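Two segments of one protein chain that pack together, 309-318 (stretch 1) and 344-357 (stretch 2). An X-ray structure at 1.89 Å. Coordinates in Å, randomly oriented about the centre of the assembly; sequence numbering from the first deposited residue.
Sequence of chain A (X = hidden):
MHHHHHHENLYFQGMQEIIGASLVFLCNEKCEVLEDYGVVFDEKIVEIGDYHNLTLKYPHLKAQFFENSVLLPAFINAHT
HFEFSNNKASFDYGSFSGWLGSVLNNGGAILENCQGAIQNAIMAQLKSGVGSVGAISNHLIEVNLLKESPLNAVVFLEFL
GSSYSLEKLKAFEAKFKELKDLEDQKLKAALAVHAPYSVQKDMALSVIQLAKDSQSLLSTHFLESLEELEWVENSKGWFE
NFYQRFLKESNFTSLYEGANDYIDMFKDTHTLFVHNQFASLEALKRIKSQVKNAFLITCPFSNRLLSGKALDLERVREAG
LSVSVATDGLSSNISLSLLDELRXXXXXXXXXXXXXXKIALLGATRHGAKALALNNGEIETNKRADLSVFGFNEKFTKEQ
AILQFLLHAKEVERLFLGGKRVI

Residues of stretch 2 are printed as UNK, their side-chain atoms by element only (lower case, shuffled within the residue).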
ATOM      1  N   LYS A 309       0.092   7.554  12.866  1.00 19.27           N
ATOM      2  CA  LYS A 309      -0.658   8.730  12.440  1.00 21.43           C
ATOM      3  C   LYS A 309      -0.039   9.292  11.169  1.00 19.60           C
ATOM      4  O   LYS A 309       1.184   9.443  11.084  1.00 21.04           O
ATOM      5  CB  LYS A 309      -0.683   9.802  13.533  1.00 21.95           C
ATOM      6  CG  LYS A 309      -1.169  11.163  13.045  1.00 21.23           C
ATOM      7  CD  LYS A 309      -0.936  12.252  14.078  1.00 23.52           C
ATOM      8  CE  LYS A 309      -1.835  13.456  13.841  1.00 26.09           C
ATOM      9  NZ  LYS A 309      -2.605  13.353  12.565  1.00 33.32           N
ATOM     10  N   ALA A 310      -0.881   9.591  10.183  1.00 18.32           N
ATOM     11  CA  ALA A 310      -0.432  10.164   8.924  1.00 19.44           C
ATOM     12  C   ALA A 310      -0.336  11.683   9.024  1.00 18.72           C
ATOM     13  O   ALA A 310      -1.031  12.319   9.823  1.00 22.36           O
ATOM     14  CB  ALA A 310      -1.379   9.777   7.785  1.00 18.13           C
ATOM     15  N   LEU A 311       0.549  12.258   8.212  1.00 19.74           N
ATOM     16  CA  LEU A 311       0.646  13.707   8.108  1.00 19.85           C
ATOM     17  C   LEU A 311      -0.649  14.287   7.552  1.00 25.22           C
ATOM     18  O   LEU A 311      -1.163  13.827   6.528  1.00 24.20           O
ATOM     19  CB  LEU A 311       1.828  14.091   7.215  1.00 21.62           C
ATOM     20  CG  LEU A 311       2.097  15.584   6.999  1.00 19.82           C
ATOM     21  CD1 LEU A 311       2.350  16.285   8.318  1.00 18.21           C
ATOM     22  CD2 LEU A 311       3.268  15.789   6.049  1.00 20.80           C
ATOM     23  N   ASP A 312      -1.179  15.303   8.230  1.00 20.04           N
ATOM     24  CA  ASP A 312      -2.399  15.975   7.786  1.00 21.21           C
ATOM     25  C   ASP A 312      -2.043  16.915   6.640  1.00 22.31           C
ATOM     26  O   ASP A 312      -1.497  17.999   6.856  1.00 19.51           O
ATOM     27  CB  ASP A 312      -3.047  16.724   8.944  1.00 24.08           C
ATOM     28  CG  ASP A 312      -4.476  17.137   8.646  1.00 24.87           C
ATOM     29  OD1 ASP A 312      -4.707  17.802   7.614  1.00 27.56           O
ATOM     30  OD2 ASP A 312      -5.371  16.793   9.444  1.00 35.18           O
ATOM     31  N   LEU A 313      -2.354  16.496   5.408  1.00 21.23           N
ATOM     32  CA  LEU A 313      -1.994  17.296   4.241  1.00 25.36           C
ATOM     33  C   LEU A 313      -2.775  18.603   4.186  1.00 23.71           C
ATOM     34  O   LEU A 313      -2.253  19.613   3.698  1.00 23.26           O
ATOM     35  CB  LEU A 313      -2.217  16.492   2.961  1.00 19.74           C
ATOM     36  CG  LEU A 313      -1.272  15.310   2.749  1.00 20.96           C
ATOM     37  CD1 LEU A 313      -1.599  14.597   1.453  1.00 25.26           C
ATOM     38  CD2 LEU A 313       0.180  15.769   2.760  1.00 22.67           C
ATOM     39  N   GLU A 314      -4.020  18.603   4.665  1.00 19.90           N
ATOM     40  CA  GLU A 314      -4.778  19.848   4.735  1.00 21.97           C
ATOM     41  C   GLU A 314      -4.099  20.842   5.667  1.00 21.80           C
ATOM     42  O   GLU A 314      -3.990  22.031   5.348  1.00 19.71           O
ATOM     43  CB  GLU A 314      -6.209  19.571   5.196  1.00 26.20           C
ATOM     44  CG  GLU A 314      -7.101  18.937   4.138  1.00 23.99           C
ATOM     45  CD  GLU A 314      -6.813  17.461   3.932  1.00 32.35           C
ATOM     46  OE1 GLU A 314      -6.382  16.796   4.898  1.00 30.31           O
ATOM     47  OE2 GLU A 314      -7.028  16.964   2.805  1.00 36.18           O
ATOM     48  N   ARG A 315      -3.631  20.368   6.823  1.00 21.76           N
ATOM     49  CA  ARG A 315      -2.892  21.232   7.738  1.00 19.03           C
ATOM     50  C   ARG A 315      -1.633  21.781   7.081  1.00 19.98           C
ATOM     51  O   ARG A 315      -1.297  22.959   7.251  1.00 23.57           O
ATOM     52  CB  ARG A 315      -2.543  20.461   9.008  1.00 21.95           C
ATOM     53  CG  ARG A 315      -2.068  21.327  10.157  1.00 28.48           C
ATOM     54  CD  ARG A 315      -1.616  20.458  11.310  1.00 22.56           C
ATOM     55  NE  ARG A 315      -2.713  20.156  12.220  1.00 27.87           N
ATOM     56  CZ  ARG A 315      -2.633  19.281  13.216  1.00 29.46           C
ATOM     57  NH1 ARG A 315      -1.505  18.614  13.425  1.00 22.95           N
ATOM     58  NH2 ARG A 315      -3.680  19.067  13.999  1.00 35.69           N
ATOM     59  N   VAL A 316      -0.916  20.935   6.338  1.00 20.50           N
ATOM     60  CA  VAL A 316       0.285  21.386   5.641  1.00 17.58           C
ATOM     61  C   VAL A 316      -0.064  22.490   4.651  1.00 21.14           C
ATOM     62  O   VAL A 316       0.650  23.494   4.534  1.00 16.89           O
ATOM     63  CB  VAL A 316       0.973  20.196   4.946  1.00 21.35           C
ATOM     64  CG1 VAL A 316       2.039  20.683   3.976  1.00 22.54           C
ATOM     65  CG2 VAL A 316       1.573  19.249   5.984  1.00 25.37           C
ATOM     66  N   ARG A 317      -1.172  22.321   3.928  1.00 22.63           N
ATOM     67  CA  ARG A 317      -1.617  23.346   2.992  1.00 20.51           C
ATOM     68  C   ARG A 317      -2.020  24.622   3.720  1.00 16.88           C
ATOM     69  O   ARG A 317      -1.692  25.728   3.275  1.00 21.12           O
ATOM     70  CB  ARG A 317      -2.780  22.803   2.160  1.00 18.25           C
ATOM     71  CG  ARG A 317      -3.264  23.724   1.057  1.00 20.56           C
ATOM     72  CD  ARG A 317      -4.161  22.964   0.087  1.00 23.11           C
ATOM     73  NE  ARG A 317      -5.382  22.481   0.727  1.00 22.14           N
ATOM     74  CZ  ARG A 317      -6.136  21.494   0.252  1.00 23.09           C
ATOM     75  NH1 ARG A 317      -5.793  20.872  -0.868  1.00 24.95           N
ATOM     76  NH2 ARG A 317      -7.233  21.126   0.899  1.00 23.76           N
ATOM     77  N   GLU A 318      -2.725  24.487   4.848  1.00 20.58           N
ATOM     78  CA  GLU A 318      -3.141  25.658   5.616  1.00 19.60           C
ATOM     79  C   GLU A 318      -1.947  26.459   6.123  1.00 25.53           C
ATOM     80  O   GLU A 318      -2.038  27.685   6.263  1.00 21.64           O
ATOM     81  CB  GLU A 318      -4.032  25.223   6.780  1.00 20.23           C
ATOM     82  CG  GLU A 318      -5.369  24.647   6.334  1.00 21.89           C
ATOM     83  CD  GLU A 318      -6.010  23.759   7.381  1.00 27.42           C
ATOM     84  OE1 GLU A 318      -5.509  23.727   8.526  1.00 24.06           O
ATOM     85  OE2 GLU A 318      -7.019  23.093   7.059  1.00 26.18           O
ATOM     86  N   UNK A 344       1.688   3.789  -1.303  1.00 18.46           N
ATOM     87  CA  UNK A 344       1.311   3.869   0.104  1.00 16.02           C
ATOM     88  C   UNK A 344       0.801   5.262   0.442  1.00 15.68           C
ATOM     89  O   UNK A 344      -0.162   5.416   1.202  1.00 15.48           O
ATOM     90  c   UNK A 344       2.500   3.501   0.996  1.00 16.87           C
ATOM     91  N   UNK A 345       1.433   6.287  -0.135  1.00 15.02           N
ATOM     92  CA  UNK A 345       0.998   7.667   0.053  1.00 16.07           C
ATOM     93  C   UNK A 345      -0.439   7.860  -0.422  1.00 18.13           C
ATOM     94  O   UNK A 345      -1.244   8.511   0.255  1.00 17.20           O
ATOM     95  c   UNK A 345       2.024  10.733   0.620  1.00 17.59           C
ATOM     96  c   UNK A 345       1.089  10.776  -1.573  1.00 19.68           C
ATOM     97  c   UNK A 345       1.179  12.787  -0.279  1.00 21.05           C
ATOM     98  c   UNK A 345       1.774  12.091   0.755  1.00 17.67           C
ATOM     99  c   UNK A 345       0.835  12.128  -1.445  1.00 17.76           C
ATOM    100  c   UNK A 345       1.673  10.060  -0.538  1.00 16.29           C
ATOM    101  c   UNK A 345       1.962   8.594  -0.695  1.00 16.60           C
ATOM    102  N   UNK A 346      -0.780   7.291  -1.581  1.00 16.79           N
ATOM    103  CA  UNK A 346      -2.148   7.395  -2.082  1.00 16.68           C
ATOM    104  C   UNK A 346      -3.137   6.736  -1.128  1.00 19.60           C
ATOM    105  O   UNK A 346      -4.263   7.217  -0.960  1.00 18.36           O
ATOM    106  c   UNK A 346      -1.595   6.675  -5.896  1.00 18.85           C
ATOM    107  c   UNK A 346      -1.736   8.897  -4.731  1.00 18.27           C
ATOM    108  c   UNK A 346      -2.245   6.772  -3.474  1.00 18.92           C
ATOM    109  c   UNK A 346      -1.402   7.415  -4.576  1.00 18.30           C
ATOM    110  N   UNK A 347      -2.731   5.637  -0.489  1.00 19.49           N
ATOM    111  CA  UNK A 347      -3.611   4.926   0.428  1.00 18.07           C
ATOM    112  C   UNK A 347      -3.728   5.605   1.786  1.00 21.10           C
ATOM    113  O   UNK A 347      -4.695   5.347   2.510  1.00 21.49           O
ATOM    114  c   UNK A 347      -2.390   1.301  -0.345  1.00 22.89           C
ATOM    115  c   UNK A 347      -4.585   2.295  -1.020  1.00 20.50           C
ATOM    116  c   UNK A 347      -3.117   3.491   0.622  1.00 20.22           C
ATOM    117  c   UNK A 347      -3.149   2.588  -0.611  1.00 20.73           C
ATOM    118  N   UNK A 348      -2.783   6.475   2.138  1.00 20.32           N
ATOM    119  CA  UNK A 348      -2.691   7.035   3.480  1.00 21.94           C
ATOM    120  C   UNK A 348      -3.431   8.357   3.643  1.00 21.70           C
ATOM    121  O   UNK A 348      -3.470   8.888   4.757  1.00 23.40           O
ATOM    122  o   UNK A 348      -0.509   6.007   3.799  1.00 17.77           O
ATOM    123  c   UNK A 348      -1.218   7.233   3.861  1.00 17.94           C
ATOM    124  N   UNK A 349      -4.016   8.901   2.578  1.00 22.11           N
ATOM    125  CA  UNK A 349      -4.692  10.190   2.654  1.00 26.77           C
ATOM    126  C   UNK A 349      -5.999  10.135   1.879  1.00 20.60           C
ATOM    127  O   UNK A 349      -6.062   9.546   0.797  1.00 24.88           O
ATOM    128  c   UNK A 349      -2.442  11.351   2.755  1.00 21.19           C
ATOM    129  n   UNK A 349      -2.179  12.086   3.890  1.00 18.50           N
ATOM    130  c   UNK A 349      -3.795  11.309   2.116  1.00 19.51           C
ATOM    131  c   UNK A 349      -0.910  11.933   4.225  1.00 19.83           C
ATOM    132  n   UNK A 349      -0.343  11.121   3.353  1.00 17.52           N
ATOM    133  c   UNK A 349      -1.280  10.741   2.424  1.00 16.98           C
ATOM    134  N   UNK A 350      -7.036  10.761   2.435  1.00 22.80           N
ATOM    135  CA  UNK A 350      -8.385  10.682   1.889  1.00 24.27           C
ATOM    136  C   UNK A 350      -8.709  11.825   0.933  1.00 26.00           C
ATOM    137  O   UNK A 350      -9.875  11.995   0.560  1.00 29.60           O
ATOM    138  c   UNK A 350      -9.410  10.640   3.029  1.00 25.56           C
ATOM    139  o   UNK A 350      -8.645  12.814   3.703  1.00 31.55           O
ATOM    140  c   UNK A 350      -9.540  11.969   3.754  1.00 31.90           C
ATOM    141  n   UNK A 350     -10.660  12.155   4.443  1.00 32.03           N
ATOM    142  N   UNK A 351      -7.708  12.606   0.537  1.00 21.96           N
ATOM    143  CA  UNK A 351      -7.890  13.631  -0.479  1.00 26.70           C
ATOM    144  C   UNK A 351      -8.365  13.002  -1.791  1.00 24.96           C
ATOM    145  O   UNK A 351      -8.041  11.847  -2.082  1.00 27.02           O
ATOM    146  c   UNK A 351      -6.574  14.377  -0.693  1.00 23.35           C
ATOM    147  c   UNK A 351      -4.725  16.926  -0.220  1.00 25.30           C
ATOM    148  s   UNK A 351      -5.019  16.297  -1.871  1.00 31.96           S
ATOM    149  c   UNK A 351      -6.634  15.541  -1.657  1.00 27.19           C
ATOM    150  N   UNK A 352      -9.180  13.732  -2.588  1.00 25.68           N
ATOM    151  CA  UNK A 352      -9.527  13.254  -3.935  1.00 26.98           C
ATOM    152  C   UNK A 352      -8.330  12.708  -4.698  1.00 24.60           C
ATOM    153  O   UNK A 352      -7.291  13.368  -4.806  1.00 22.21           O
ATOM    154  c   UNK A 352     -10.104  14.506  -4.601  1.00 24.68           C
ATOM    155  c   UNK A 352     -10.781  15.216  -3.469  1.00 26.51           C
ATOM    156  c   UNK A 352      -9.970  14.922  -2.217  1.00 26.34           C
ATOM    157  N   UNK A 353      -8.487  11.496  -5.239  1.00 18.64           N
ATOM    158  CA  UNK A 353      -7.338  10.722  -5.700  1.00 19.16           C
ATOM    159  C   UNK A 353      -6.602  11.417  -6.840  1.00 21.69           C
ATOM    160  O   UNK A 353      -5.365  11.426  -6.871  1.00 20.13           O
ATOM    161  c   UNK A 353      -6.717   8.310  -6.487  1.00 21.27           C
ATOM    162  c   UNK A 353      -5.638   8.251  -5.416  1.00 20.04           C
ATOM    163  c   UNK A 353      -7.796   9.326  -6.120  1.00 21.69           C
ATOM    164  c   UNK A 353      -7.345   6.939  -6.699  1.00 18.07           C
ATOM    165  N   UNK A 354      -7.338  12.002  -7.787  1.00 19.78           N
ATOM    166  CA  UNK A 354      -6.676  12.688  -8.892  1.00 20.64           C
ATOM    167  C   UNK A 354      -5.872  13.883  -8.391  1.00 21.70           C
ATOM    168  O   UNK A 354      -4.760  14.138  -8.869  1.00 24.52           O
ATOM    169  c   UNK A 354      -8.288  11.962 -10.755  1.00 25.16           C
ATOM    170  c   UNK A 354      -9.393  12.446 -11.681  1.00 26.06           C
ATOM    171  c   UNK A 354      -7.702  13.118  -9.939  1.00 18.09           C
ATOM    172  c   UNK A 354      -7.196  11.245 -11.537  1.00 18.53           C
ATOM    173  N   UNK A 355      -6.412  14.615  -7.415  1.00 18.71           N
ATOM    174  CA  UNK A 355      -5.665  15.718  -6.820  1.00 21.32           C
ATOM    175  C   UNK A 355      -4.457  15.208  -6.044  1.00 20.15           C
ATOM    176  O   UNK A 355      -3.373  15.801  -6.110  1.00 21.43           O
ATOM    177  c   UNK A 355      -6.805  18.476  -4.310  1.00 34.65           C
ATOM    178  o   UNK A 355      -8.014  18.167  -4.231  1.00 35.58           O
ATOM    179  c   UNK A 355      -5.955  17.813  -5.378  1.00 29.46           C
ATOM    180  c   UNK A 355      -6.581  16.538  -5.914  1.00 23.09           C
ATOM    181  o   UNK A 355      -6.261  19.304  -3.549  1.00 28.73           O
ATOM    182  N   UNK A 356      -4.624  14.103  -5.312  1.00 23.21           N
ATOM    183  CA  UNK A 356      -3.529  13.555  -4.520  1.00 19.21           C
ATOM    184  C   UNK A 356      -2.427  12.982  -5.404  1.00 18.86           C
ATOM    185  O   UNK A 356      -1.252  13.001  -5.018  1.00 16.39           O
ATOM    186  c   UNK A 356      -2.610  12.987  -1.602  1.00 17.20           C
ATOM    187  c   UNK A 356      -4.065  12.481  -3.571  1.00 19.81           C
ATOM    188  c   UNK A 356      -3.808  10.800  -1.733  1.00 19.58           C
ATOM    189  c   UNK A 356      -3.115  11.897  -2.525  1.00 17.45           C
ATOM    190  N   UNK A 357      -2.782  12.484  -6.592  1.00 19.25           N
ATOM    191  CA  UNK A 357      -1.775  11.938  -7.496  1.00 17.89           C
ATOM    192  C   UNK A 357      -0.813  13.022  -7.968  1.00 20.40           C
ATOM    193  O   UNK A 357       0.380  12.763  -8.164  1.00 19.80           O
ATOM    194  c   UNK A 357      -2.451  11.254  -8.685  1.00 20.52           C
TER
HETATM  195  O   HOH W   1      -3.793  13.966   4.838  1.00 25.98           O
HETATM  196  O   HOH W   2      -5.945  13.934   3.045  1.00 26.48           O

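Position 344 has one side-chain carbon and lies out of reach of stretch 1. It is Ala344. Position 345 has one carbon followed by a ring of six carbons. The ring tip approaches Leu313. This is Phe345, with CZ 3.7 Å from Leu313 CD1.

Positions 346 and 347 each have four carbons, forked at the second, out of reach. They are Leu346 and Leu347.

Position 348 has one carbon and one oxygen. Its backbone O lies 3.8 Å from Ala310 CB. It is Ser348, whose OG turns back to donate a hydrogen bond to Ala344 O at 2.7 Å.

Position 349 has one carbon and a five-membered ring of three carbons and two nitrogens. Leu313 covers one ring face, and Leu311 O lies at the edge. This is His349. Leu313 CD1 makes a CH-pi contact, 3.7 Å from the centroid of the His349 ring. CE1 of His349 is 3.0 Å from Leu311 O. Water 1 hydrogen-bonds to His349 ND1 at 2.7 Å and accepts from Leu313 N at 3.0 Å.

Position 350 has two carbons, the second carrying one oxygen and one nitrogen. It has no direct contact within 4.5 Å. It is Asn350. Water 2 lies 3.0 Å from Asn350 OD1 and 3.2 Å from Glu314 OE2. It could donate to either, but it has more acceptors in reach than protons once atoms elsewhere in the structure are counted.

Position 351 is an unbranched chain of two carbons, a sulfur and a carbon. Its end meets Leu313, Glu314 and Arg317. It is Met351, with CE 4.1 Å from Leu313 CB and 3.8 Å from Glu314 OE2.

Position 352 has three carbons closing a ring onto the backbone N and is out of reach of stretch 1. It is Pro352, at the N-cap of the next helix. Positions 353 and 354 each have four carbons forked at the second, out of reach. They are Leu353 and Leu354.

Position 355 has three carbons, the third carrying two oxygens. One oxygen meets Arg317. It is Glu355. Arg317 NH1 and Glu355 OE2 form a salt bridge at 3.1 Å, with a weak hydrogen bond at 124°.

Position 356 has four carbons forked at the second, reaching Leu313. It is Leu356, with CD1 3.6 Å from Leu313 CD1. Position 357 has one carbon and no contact. It is Ala357.

The contact centres on Leu313, which packs against Phe345, His349, Met351 and Leu356. Water 1 adds a polar link beside this apolar cluster, and the Arg317–Glu355 salt bridge adds a charged one.

Stretch 2 (344-357) AFLLSHNMPLLELA
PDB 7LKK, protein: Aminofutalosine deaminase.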